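Long-range contacts in succinoglycan biosynthesis protein (Bacillus cereus ATCC 14579, PDB 2QGM), which is of unknown function but belongs to the erythromycin esterase family and so is probably a hydrolase, perhaps linked to succinoglycan biosynthesis: residues A[122-127]-A[148-153]; A[222-227]-A[269-274]; A[309-314]-A[427-432]; A[346-351]-A[365-370]. All coordinates share one frame; numbering follows the deposited sequence.

Interaction 1. Residues A[122-127]-A[148-153]; sequences NEYIQT and MIEWMK
N122 starts the last turns of helix 115-127; its side-chain amide is hydrogen-bonded through OD1 to F167 N and through ND2 to Q166 OE1. One residue on, E123 contributes its carbonyl, which takes both T127 N and T127 OG1 and so ties down the end of the helix. Y124 buries more of itself against helix 143-157 than any other residue here. With CG anti to the backbone N (chi1 -180°), its ring extends to the partner helix and crosses I149 at about a right angle, so that Y124 CD2 rests 3.7 Å from I149 CG2. K153 runs obliquely past the same ring, its CD 3.6 Å from Y124 CZ, then bends at chi3 (70°) and brings NZ back to donate a 3.0 Å hydrogen bond to Y124 OH. I125 fills the closest part of the crossing: its CG2 lies 3.9 Å from M152 CB and also meets I149 CG2, and the CA atoms of I125 and K153 are only 3.9 Å apart. A water lies 2.8 Å from both I125 O and K153 O. This is helix-helix packing against the edge of the mixed sheet, the short axes approaching to 8.2 Å at 46°. I125 packs on F167 of outermost strand 166-171, while the M152 side chain, a selenomethionine, packs on F109 of strand 108-111 and V97 of helix 87-104.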
# COMPACT_ATOMS: atom_id res chain seq x y z
N ASN A 122 0.75 5.25 14.20
CA ASN A 122 1.29 6.59 14.15
C ASN A 122 1.64 7.02 15.56
O ASN A 122 2.68 7.61 15.79
CB ASN A 122 0.31 7.59 13.51
CG ASN A 122 1.01 8.86 13.05
OD1 ASN A 122 2.20 8.84 12.72
ND2 ASN A 122 0.27 9.96 13.00
N GLU A 123 0.78 6.69 16.52
CA GLU A 123 1.06 7.04 17.91
C GLU A 123 2.35 6.34 18.34
O GLU A 123 3.16 6.92 19.06
CB GLU A 123 -0.09 6.62 18.82
CG GLU A 123 0.08 7.09 20.26
CD GLU A 123 -1.11 6.73 21.13
OE1 GLU A 123 -2.26 6.91 20.68
OE2 GLU A 123 -0.89 6.27 22.28
N TYR A 124 2.53 5.10 17.89
CA TYR A 124 3.73 4.35 18.22
C TYR A 124 5.00 5.03 17.70
O TYR A 124 5.98 5.19 18.43
CB TYR A 124 3.69 2.94 17.64
CG TYR A 124 4.94 2.16 17.99
CD1 TYR A 124 5.13 1.66 19.27
CD2 TYR A 124 5.97 1.99 17.06
CE1 TYR A 124 6.31 1.03 19.63
CE2 TYR A 124 7.17 1.36 17.42
CZ TYR A 124 7.33 0.88 18.71
OH TYR A 124 8.49 0.24 19.10
N ILE A 125 4.98 5.42 16.42
CA ILE A 125 6.17 6.05 15.85
C ILE A 125 6.38 7.50 16.30
O ILE A 125 7.43 8.08 16.03
CB ILE A 125 6.18 5.97 14.29
CG1 ILE A 125 5.06 6.82 13.68
CG2 ILE A 125 6.03 4.52 13.85
CD1 ILE A 125 5.29 7.09 12.19
N GLN A 126 5.39 8.09 16.98
CA GLN A 126 5.54 9.46 17.48
C GLN A 126 5.98 9.46 18.95
O GLN A 126 6.81 10.27 19.34
CB GLN A 126 4.22 10.24 17.39
CG GLN A 126 3.59 10.27 16.02
CD GLN A 126 4.41 11.00 14.97
OE1 GLN A 126 4.22 10.78 13.77
NE2 GLN A 126 5.32 11.87 15.41
N THR A 127 5.44 8.54 19.74
CA THR A 127 5.74 8.49 21.17
C THR A 127 6.34 7.19 21.70
O THR A 127 6.84 7.16 22.83
CB THR A 127 4.47 8.78 21.99
OG1 THR A 127 3.50 7.76 21.76
CG2 THR A 127 3.88 10.12 21.57
N MSE A 148 10.93 -2.18 10.38
CA MSE A 148 10.79 -0.88 9.72
C MSE A 148 10.04 0.08 10.62
O MSE A 148 10.43 1.24 10.75
CB MSE A 148 10.06 -1.03 8.38
CG MSE A 148 9.70 0.29 7.69
SE MSE A 148 8.75 -0.03 6.06
CE MSE A 148 7.11 -0.75 6.78
N ILE A 149 8.97 -0.39 11.25
CA ILE A 149 8.19 0.46 12.13
C ILE A 149 9.06 0.98 13.27
O ILE A 149 8.94 2.13 13.68
CB ILE A 149 6.97 -0.31 12.68
CG1 ILE A 149 6.07 -0.71 11.51
CG2 ILE A 149 6.23 0.54 13.70
CD1 ILE A 149 4.88 -1.56 11.88
N GLU A 150 9.96 0.13 13.76
CA GLU A 150 10.85 0.56 14.84
C GLU A 150 11.81 1.64 14.34
O GLU A 150 12.08 2.61 15.05
CB GLU A 150 11.62 -0.64 15.39
CG GLU A 150 10.71 -1.64 16.07
CD GLU A 150 11.45 -2.86 16.55
OE1 GLU A 150 12.24 -3.41 15.75
OE2 GLU A 150 11.25 -3.28 17.71
N TRP A 151 12.31 1.48 13.12
CA TRP A 151 13.20 2.49 12.55
C TRP A 151 12.47 3.83 12.45
O TRP A 151 13.03 4.89 12.73
CB TRP A 151 13.68 2.09 11.16
CG TRP A 151 14.33 3.24 10.47
CD1 TRP A 151 15.55 3.78 10.75
CD2 TRP A 151 13.73 4.09 9.47
NE1 TRP A 151 15.75 4.92 10.00
CE2 TRP A 151 14.65 5.13 9.21
CE3 TRP A 151 12.51 4.07 8.78
CZ2 TRP A 151 14.38 6.15 8.29
CZ3 TRP A 151 12.25 5.09 7.86
CH2 TRP A 151 13.18 6.11 7.63
N MSE A 152 11.21 3.78 12.04
CA MSE A 152 10.41 5.00 11.91
C MSE A 152 10.33 5.72 13.26
O MSE A 152 10.45 6.95 13.34
CB MSE A 152 9.01 4.67 11.39
CG MSE A 152 8.99 4.11 9.98
SE MSE A 152 7.21 3.82 9.32
CE MSE A 152 7.65 3.60 7.45
N LYS A 153 10.13 4.94 14.32
CA LYS A 153 10.05 5.50 15.67
C LYS A 153 11.41 6.13 16.00
O LYS A 153 11.48 7.25 16.52
CB LYS A 153 9.72 4.40 16.68
CG LYS A 153 9.55 4.89 18.10
CD LYS A 153 9.44 3.75 19.11
CE LYS A 153 10.77 3.03 19.27
NZ LYS A 153 10.68 1.90 20.25
O HOH W 1 9.44 8.57 17.88

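Interaction 2. Residues A[222-227]-A[269-274]; sequences LKEKFK and MLLPND
This is a helix packed against an interhelical loop in the helical part of the chain: helix 220-236 lies against the loop that leaves helix 253-269 and leads into helix 276-297. L271, just past the end of helix 253-269, points its branched tip at the helix. Its CG is anti to the backbone N (chi1 -173°), and the two methyls divide the work. L271 CD1 lies 4.0 Å from K223 CB and takes the tip of E224, whose chain folds back at chi2 (-68°) and crosses the leucine at about a right angle. L271 CD2 is met by K227, which also crosses at about a right angle; its CD comes to 3.5 Å from that methyl, a tight carbon pair. K223 behaves differently. Fully extended beyond CG, it reaches out from the helix with its CD 3.7 Å from L270 O, and its ammonium makes a weak hydrogen bond to M216 O. L270 itself packs on I212 and Y215 of helix 212-215 and on I278. The contact therefore relies on the aliphatic parts of charged side chains, with the carboxylate of E224 at its exposed margin, where E224 OE2 stands 3.1 Å from L271 CD1.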
# COMPACT_ATOMS: atom_id res chain seq x y z
N LEU A 222 -30.86 -0.39 7.77
CA LEU A 222 -29.86 0.01 8.75
C LEU A 222 -28.64 0.63 8.09
O LEU A 222 -28.02 1.54 8.65
CB LEU A 222 -29.44 -1.19 9.60
CG LEU A 222 -30.55 -1.63 10.57
CD1 LEU A 222 -30.21 -2.99 11.16
CD2 LEU A 222 -30.72 -0.59 11.65
N LYS A 223 -28.30 0.16 6.89
CA LYS A 223 -27.16 0.70 6.17
C LYS A 223 -27.41 2.16 5.77
O LYS A 223 -26.54 3.00 5.96
CB LYS A 223 -26.86 -0.14 4.92
CG LYS A 223 -26.33 -1.54 5.23
CD LYS A 223 -26.05 -2.31 3.94
CE LYS A 223 -25.78 -3.78 4.23
NZ LYS A 223 -25.66 -4.59 2.99
N GLU A 224 -28.59 2.45 5.22
CA GLU A 224 -28.94 3.81 4.82
C GLU A 224 -28.86 4.74 6.04
O GLU A 224 -28.32 5.84 5.98
CB GLU A 224 -30.35 3.88 4.24
CG GLU A 224 -30.55 3.19 2.89
CD GLU A 224 -29.83 3.91 1.76
OE1 GLU A 224 -29.83 5.16 1.74
OE2 GLU A 224 -29.27 3.22 0.88
N LYS A 225 -29.42 4.25 7.14
CA LYS A 225 -29.47 4.97 8.40
C LYS A 225 -28.06 5.26 8.92
O LYS A 225 -27.74 6.40 9.27
CB LYS A 225 -30.25 4.14 9.42
CG LYS A 225 -30.48 4.78 10.77
CD LYS A 225 -31.29 3.82 11.63
CE LYS A 225 -31.61 4.38 12.99
NZ LYS A 225 -32.37 3.38 13.80
N PHE A 226 -27.20 4.24 8.97
CA PHE A 226 -25.84 4.43 9.46
C PHE A 226 -25.01 5.35 8.57
O PHE A 226 -24.17 6.10 9.06
CB PHE A 226 -25.11 3.09 9.61
CG PHE A 226 -25.66 2.21 10.70
CD1 PHE A 226 -26.26 2.77 11.83
CD2 PHE A 226 -25.55 0.83 10.62
CE1 PHE A 226 -26.74 1.96 12.87
CE2 PHE A 226 -26.02 -0.00 11.65
CZ PHE A 226 -26.61 0.57 12.77
N LYS A 227 -25.22 5.29 7.26
CA LYS A 227 -24.48 6.16 6.34
C LYS A 227 -24.89 7.60 6.62
O LYS A 227 -24.05 8.51 6.64
CB LYS A 227 -24.81 5.82 4.88
CG LYS A 227 -24.23 6.82 3.88
CD LYS A 227 -24.72 6.57 2.46
CE LYS A 227 -24.25 7.68 1.51
NZ LYS A 227 -24.87 9.01 1.79
N MSE A 269 -19.09 3.05 1.25
CA MSE A 269 -18.50 1.98 0.46
C MSE A 269 -19.33 0.69 0.53
O MSE A 269 -19.45 -0.04 -0.47
CB MSE A 269 -17.08 1.72 0.99
CG MSE A 269 -16.39 0.47 0.50
SE MSE A 269 -14.71 0.22 1.46
CE MSE A 269 -15.44 -0.71 3.01
N LEU A 270 -19.90 0.42 1.69
CA LEU A 270 -20.68 -0.80 1.90
C LEU A 270 -22.18 -0.64 1.77
O LEU A 270 -22.94 -1.52 2.19
CB LEU A 270 -20.33 -1.41 3.26
CG LEU A 270 -18.86 -1.82 3.42
CD1 LEU A 270 -18.64 -2.37 4.83
CD2 LEU A 270 -18.48 -2.86 2.38
N LEU A 271 -22.61 0.47 1.18
CA LEU A 271 -24.03 0.72 0.98
C LEU A 271 -24.54 -0.19 -0.15
O LEU A 271 -25.57 -0.85 -0.01
CB LEU A 271 -24.26 2.19 0.63
CG LEU A 271 -25.70 2.68 0.53
CD1 LEU A 271 -26.41 2.46 1.86
CD2 LEU A 271 -25.72 4.16 0.16
N PRO A 272 -23.81 -0.24 -1.28
CA PRO A 272 -24.26 -1.10 -2.38
C PRO A 272 -24.33 -2.56 -1.95
O PRO A 272 -23.83 -2.94 -0.89
CB PRO A 272 -23.19 -0.87 -3.45
CG PRO A 272 -22.73 0.52 -3.19
CD PRO A 272 -22.62 0.53 -1.68
N ASN A 273 -24.96 -3.39 -2.79
CA ASN A 273 -25.09 -4.80 -2.47
C ASN A 273 -24.39 -5.68 -3.52
O ASN A 273 -24.43 -6.91 -3.44
CB ASN A 273 -26.57 -5.17 -2.35
CG ASN A 273 -26.78 -6.46 -1.57
OD1 ASN A 273 -26.62 -7.56 -2.11
ND2 ASN A 273 -27.15 -6.34 -0.30
N ASP A 274 -23.75 -5.04 -4.50
CA ASP A 274 -23.04 -5.78 -5.55
C ASP A 274 -21.56 -5.92 -5.20
O ASP A 274 -21.19 -5.81 -4.04
CB ASP A 274 -23.22 -5.10 -6.91
CG ASP A 274 -22.63 -3.71 -6.95
OD1 ASP A 274 -22.55 -3.13 -8.05
OD2 ASP A 274 -22.24 -3.19 -5.87

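Interaction 3. Residues A[309-314]-A[427-432]; sequences HIAKGI and LEQFDI
Two loops beside the mixed beta sheet of this alpha/beta fold meet here: one follows helix 307-310, the other leads from helix 426-429 into strand 432-439. Polar contacts dominate, and K312 makes most of them. Its backbone N donates to Q429 O at 3.0 Å, almost straight (174°) and on a lone pair. Its side chain, bent at chi3 (-74°), passes the end of helix 426-429 and delivers NZ to L427 O at 2.7 Å, nearly along the C=O axis. A positive charge among the last carbonyls of a helix should be favourable. The same NZ forms a salt bridge with D431, whose other oxygen is held by T338 N of strand 336-344. One link runs through a water, which donates to E428 OE2 and accepts only a weak bond from I314 N. The apolar contacts are made by buried residues: I310 CD1 is 3.8 Å from F430 CE1, the two side chains crossing at about a right angle, and A311 CB touches the same ring carbon. F430 also has Q429 CB over the centre of one ring face. In the salt bridge, K312 NZ meets D431 OD1 at 2.8 Å from 54° above the carboxylate plane.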
# COMPACT_ATOMS: atom_id res chain seq x y z
N HIS A 309 -2.78 -2.82 -5.97
CA HIS A 309 -3.31 -1.52 -5.61
C HIS A 309 -2.51 -0.30 -6.08
O HIS A 309 -3.09 0.76 -6.29
CB HIS A 309 -3.52 -1.45 -4.09
CG HIS A 309 -4.50 -2.46 -3.58
ND1 HIS A 309 -5.85 -2.36 -3.80
CD2 HIS A 309 -4.31 -3.61 -2.89
CE1 HIS A 309 -6.46 -3.40 -3.27
NE2 HIS A 309 -5.55 -4.18 -2.72
N ILE A 310 -1.20 -0.44 -6.23
CA ILE A 310 -0.40 0.70 -6.66
C ILE A 310 -0.27 0.83 -8.18
O ILE A 310 0.09 1.89 -8.69
CB ILE A 310 1.02 0.68 -6.02
CG1 ILE A 310 1.81 -0.54 -6.48
CG2 ILE A 310 0.90 0.71 -4.50
CD1 ILE A 310 2.70 -0.28 -7.69
N ALA A 311 -0.58 -0.25 -8.90
CA ALA A 311 -0.49 -0.28 -10.37
C ALA A 311 -1.30 0.78 -11.11
O ALA A 311 -2.36 1.20 -10.66
CB ALA A 311 -0.88 -1.66 -10.88
N LYS A 312 -0.78 1.20 -12.25
CA LYS A 312 -1.44 2.19 -13.07
C LYS A 312 -2.68 1.62 -13.75
O LYS A 312 -3.62 2.35 -14.08
CB LYS A 312 -0.48 2.71 -14.14
CG LYS A 312 0.74 3.40 -13.56
CD LYS A 312 1.69 3.89 -14.65
CE LYS A 312 2.45 2.74 -15.30
NZ LYS A 312 3.42 3.23 -16.32
N GLY A 313 -2.68 0.30 -13.94
CA GLY A 313 -3.81 -0.34 -14.60
C GLY A 313 -4.39 -1.55 -13.89
O GLY A 313 -4.23 -1.71 -12.68
N ILE A 314 -5.06 -2.40 -14.65
CA ILE A 314 -5.69 -3.60 -14.11
C ILE A 314 -4.94 -4.89 -14.40
O ILE A 314 -4.71 -5.24 -15.56
CB ILE A 314 -7.12 -3.77 -14.66
CG1 ILE A 314 -7.16 -3.25 -16.11
CG2 ILE A 314 -8.11 -3.05 -13.76
CD1 ILE A 314 -8.38 -3.71 -16.91
N LEU A 427 4.96 -2.28 -18.47
CA LEU A 427 4.99 -0.81 -18.46
C LEU A 427 3.60 -0.24 -18.18
O LEU A 427 3.45 0.81 -17.57
CB LEU A 427 5.50 -0.27 -19.80
CG LEU A 427 5.39 1.25 -19.95
CD1 LEU A 427 6.30 1.94 -18.93
CD2 LEU A 427 5.76 1.65 -21.36
N GLU A 428 2.58 -0.95 -18.66
CA GLU A 428 1.19 -0.56 -18.48
C GLU A 428 0.87 -0.43 -16.99
O GLU A 428 0.09 0.43 -16.58
CB GLU A 428 0.29 -1.62 -19.12
CG GLU A 428 -1.20 -1.32 -19.10
CD GLU A 428 -2.02 -2.48 -19.65
OE1 GLU A 428 -1.63 -3.04 -20.70
OE2 GLU A 428 -3.06 -2.82 -19.05
N GLN A 429 1.49 -1.31 -16.20
CA GLN A 429 1.26 -1.34 -14.77
C GLN A 429 2.27 -0.58 -13.92
O GLN A 429 1.89 0.10 -12.97
CB GLN A 429 1.24 -2.80 -14.29
CG GLN A 429 0.35 -3.70 -15.13
CD GLN A 429 -1.09 -3.30 -15.05
OE1 GLN A 429 -1.94 -3.78 -15.82
NE2 GLN A 429 -1.41 -2.41 -14.11
N PHE A 430 3.55 -0.68 -14.28
CA PHE A 430 4.59 -0.04 -13.49
C PHE A 430 5.59 0.82 -14.26
O PHE A 430 6.07 0.43 -15.33
CB PHE A 430 5.38 -1.12 -12.73
CG PHE A 430 4.52 -2.18 -12.08
CD1 PHE A 430 3.58 -1.84 -11.10
CD2 PHE A 430 4.69 -3.52 -12.41
CE1 PHE A 430 2.83 -2.83 -10.47
CE2 PHE A 430 3.94 -4.52 -11.78
CZ PHE A 430 3.00 -4.17 -10.80
N ASP A 431 5.92 1.99 -13.71
CA ASP A 431 6.90 2.87 -14.34
C ASP A 431 8.27 2.25 -14.11
O ASP A 431 9.12 2.22 -15.00
CB ASP A 431 6.88 4.26 -13.68
CG ASP A 431 5.57 5.01 -13.90
OD1 ASP A 431 5.12 5.09 -15.06
OD2 ASP A 431 5.01 5.53 -12.91
N ILE A 432 8.45 1.74 -12.89
CA ILE A 432 9.69 1.14 -12.43
C ILE A 432 9.40 -0.16 -11.70
O ILE A 432 8.32 -0.35 -11.16
CB ILE A 432 10.38 2.11 -11.42
CG1 ILE A 432 10.66 3.45 -12.08
CG2 ILE A 432 11.69 1.51 -10.90
CD1 ILE A 432 10.93 4.56 -11.10
O HOH W 2 -4.59 -1.08 -17.65

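Interaction 4. Residues A[346-351]-A[365-370]; sequences GNFTLY and DTIPQD
F348 and D365 face each other as an antiparallel hydrogen-bonded pair: F348 N donates to D365 O at 2.9 Å, and D365 N returns a 3.0 Å bond to F348 O. A third rung, from I367 N to G346 O at 2.9 Å, is close to straight (175°) and points along the C=O axis. The F348 ring lies under this ladder. Its CG takes the crowded position between backbone N and carbonyl carbon (chi1 57°), which turns the ring back beneath the partner strand, so D365 O sits over one face, offset toward the rim. At the ring edge, I367 CG1 comes to 3.6 Å from F348 CD2, and at the ring tip F348 CZ is 3.7 Å from D365 CB, with ring and carboxylate planes 67° apart. L350 CD1 reaches the same D365 CB. These strands, 346-350 and 363-366, form a two-stranded antiparallel hairpin apart from the main sheet. On its other face N347 and T366, a non-hydrogen-bonded pair, lie side by side and point the same way, N347 ND2 2.7 Å from T366 OG1. Where the strands part, a water accepts from G346 N and donates to I367 O. Further out, I410 backs the F348 ring, L408 of strand 404-408 packs on I367, and P368 O accepts a bond from Y421 OH.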
# COMPACT_ATOMS: atom_id res chain seq x y z
N GLY A 346 10.77 -19.19 -5.45
CA GLY A 346 10.90 -19.28 -4.01
C GLY A 346 9.60 -19.62 -3.32
O GLY A 346 8.59 -19.88 -3.96
N ASN A 347 9.65 -19.64 -1.99
CA ASN A 347 8.48 -19.95 -1.17
C ASN A 347 8.01 -18.65 -0.51
O ASN A 347 8.79 -17.72 -0.33
CB ASN A 347 8.85 -20.95 -0.07
CG ASN A 347 9.09 -22.35 -0.61
OD1 ASN A 347 9.69 -23.19 0.06
ND2 ASN A 347 8.61 -22.60 -1.81
N PHE A 348 6.73 -18.60 -0.15
CA PHE A 348 6.20 -17.40 0.47
C PHE A 348 5.18 -17.77 1.53
O PHE A 348 4.65 -18.88 1.55
CB PHE A 348 5.56 -16.51 -0.58
CG PHE A 348 4.47 -17.19 -1.36
CD1 PHE A 348 3.17 -17.26 -0.86
CD2 PHE A 348 4.75 -17.81 -2.57
CE1 PHE A 348 2.17 -17.93 -1.56
CE2 PHE A 348 3.76 -18.49 -3.27
CZ PHE A 348 2.47 -18.55 -2.77
N THR A 349 4.90 -16.80 2.40
CA THR A 349 3.93 -16.96 3.48
C THR A 349 2.56 -16.59 2.94
O THR A 349 2.43 -15.61 2.21
CB THR A 349 4.25 -16.02 4.65
OG1 THR A 349 5.56 -16.30 5.15
CG2 THR A 349 3.22 -16.19 5.76
N LEU A 350 1.55 -17.36 3.31
CA LEU A 350 0.18 -17.07 2.87
C LEU A 350 -0.81 -17.77 3.81
O LEU A 350 -0.41 -18.42 4.77
CB LEU A 350 -0.04 -17.53 1.42
CG LEU A 350 -0.13 -19.01 1.00
CD1 LEU A 350 0.82 -19.86 1.84
CD2 LEU A 350 -1.55 -19.51 1.15
N TYR A 351 -2.10 -17.62 3.53
CA TYR A 351 -3.14 -18.23 4.35
C TYR A 351 -3.47 -19.68 3.98
O TYR A 351 -2.94 -20.61 4.57
CB TYR A 351 -4.41 -17.40 4.28
CG TYR A 351 -4.47 -16.31 5.31
CD1 TYR A 351 -4.54 -16.62 6.66
CD2 TYR A 351 -4.48 -14.98 4.93
CE1 TYR A 351 -4.62 -15.62 7.62
CE2 TYR A 351 -4.56 -13.97 5.88
CZ TYR A 351 -4.63 -14.30 7.23
OH TYR A 351 -4.72 -13.31 8.18
N ASP A 365 3.79 -21.66 0.75
CA ASP A 365 3.58 -22.28 -0.55
C ASP A 365 4.72 -21.89 -1.49
O ASP A 365 5.59 -21.10 -1.12
CB ASP A 365 2.23 -21.85 -1.13
CG ASP A 365 1.85 -22.65 -2.36
OD1 ASP A 365 2.33 -23.79 -2.50
OD2 ASP A 365 1.05 -22.14 -3.19
N THR A 366 4.73 -22.46 -2.69
CA THR A 366 5.80 -22.19 -3.64
C THR A 366 5.31 -21.45 -4.88
O THR A 366 4.23 -21.72 -5.40
CB THR A 366 6.47 -23.51 -4.08
OG1 THR A 366 6.84 -24.26 -2.92
CG2 THR A 366 7.71 -23.23 -4.91
N ILE A 367 6.12 -20.52 -5.35
CA ILE A 367 5.78 -19.73 -6.52
C ILE A 367 5.71 -20.58 -7.79
O ILE A 367 6.71 -21.18 -8.20
CB ILE A 367 6.82 -18.61 -6.74
CG1 ILE A 367 6.80 -17.64 -5.56
CG2 ILE A 367 6.53 -17.86 -8.04
CD1 ILE A 367 7.83 -16.52 -5.67
N PRO A 368 4.53 -20.63 -8.42
CA PRO A 368 4.37 -21.42 -9.65
C PRO A 368 5.24 -20.83 -10.77
O PRO A 368 5.39 -19.61 -10.87
CB PRO A 368 2.88 -21.29 -9.96
CG PRO A 368 2.27 -21.08 -8.63
CD PRO A 368 3.23 -20.13 -7.96
N GLN A 369 5.78 -21.71 -11.60
CA GLN A 369 6.63 -21.31 -12.71
C GLN A 369 5.85 -21.13 -14.01
O GLN A 369 4.88 -21.84 -14.27
CB GLN A 369 7.72 -22.37 -12.91
CG GLN A 369 8.49 -22.27 -14.21
CD GLN A 369 9.30 -23.53 -14.50
OE1 GLN A 369 9.95 -23.64 -15.54
NE2 GLN A 369 9.26 -24.49 -13.58
N ASP A 370 6.27 -20.15 -14.81
CA ASP A 370 5.67 -19.84 -16.11
C ASP A 370 6.79 -19.25 -16.97
O ASP A 370 7.16 -18.09 -16.81
CB ASP A 370 4.54 -18.81 -15.98
CG ASP A 370 3.75 -18.66 -17.27
OD1 ASP A 370 4.38 -18.60 -18.35
OD2 ASP A 370 2.51 -18.59 -17.21
O HOH W 3 9.54 -21.11 -7.22

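All four contacts belong to one erythromycin esterase-like chain, but none touches another. Interactions 3 and 4 are the nearest pair by their centres, about 22 Å apart, and the hairpin of interaction 4 is nested in the chain loop that interaction 3 closes. Interaction 1 comes earlier in the chain and lies across the chain's centre from interaction 3, about 29 Å between centres; interaction 1 lies by the edge strand 166-171, while interaction 3 leads into strand 432-439, further across the same sheet. Interaction 2 belongs to the helical part, its nearest atoms about 10 Å from those of interaction 3 and its centre about 37 Å from that of interaction 4.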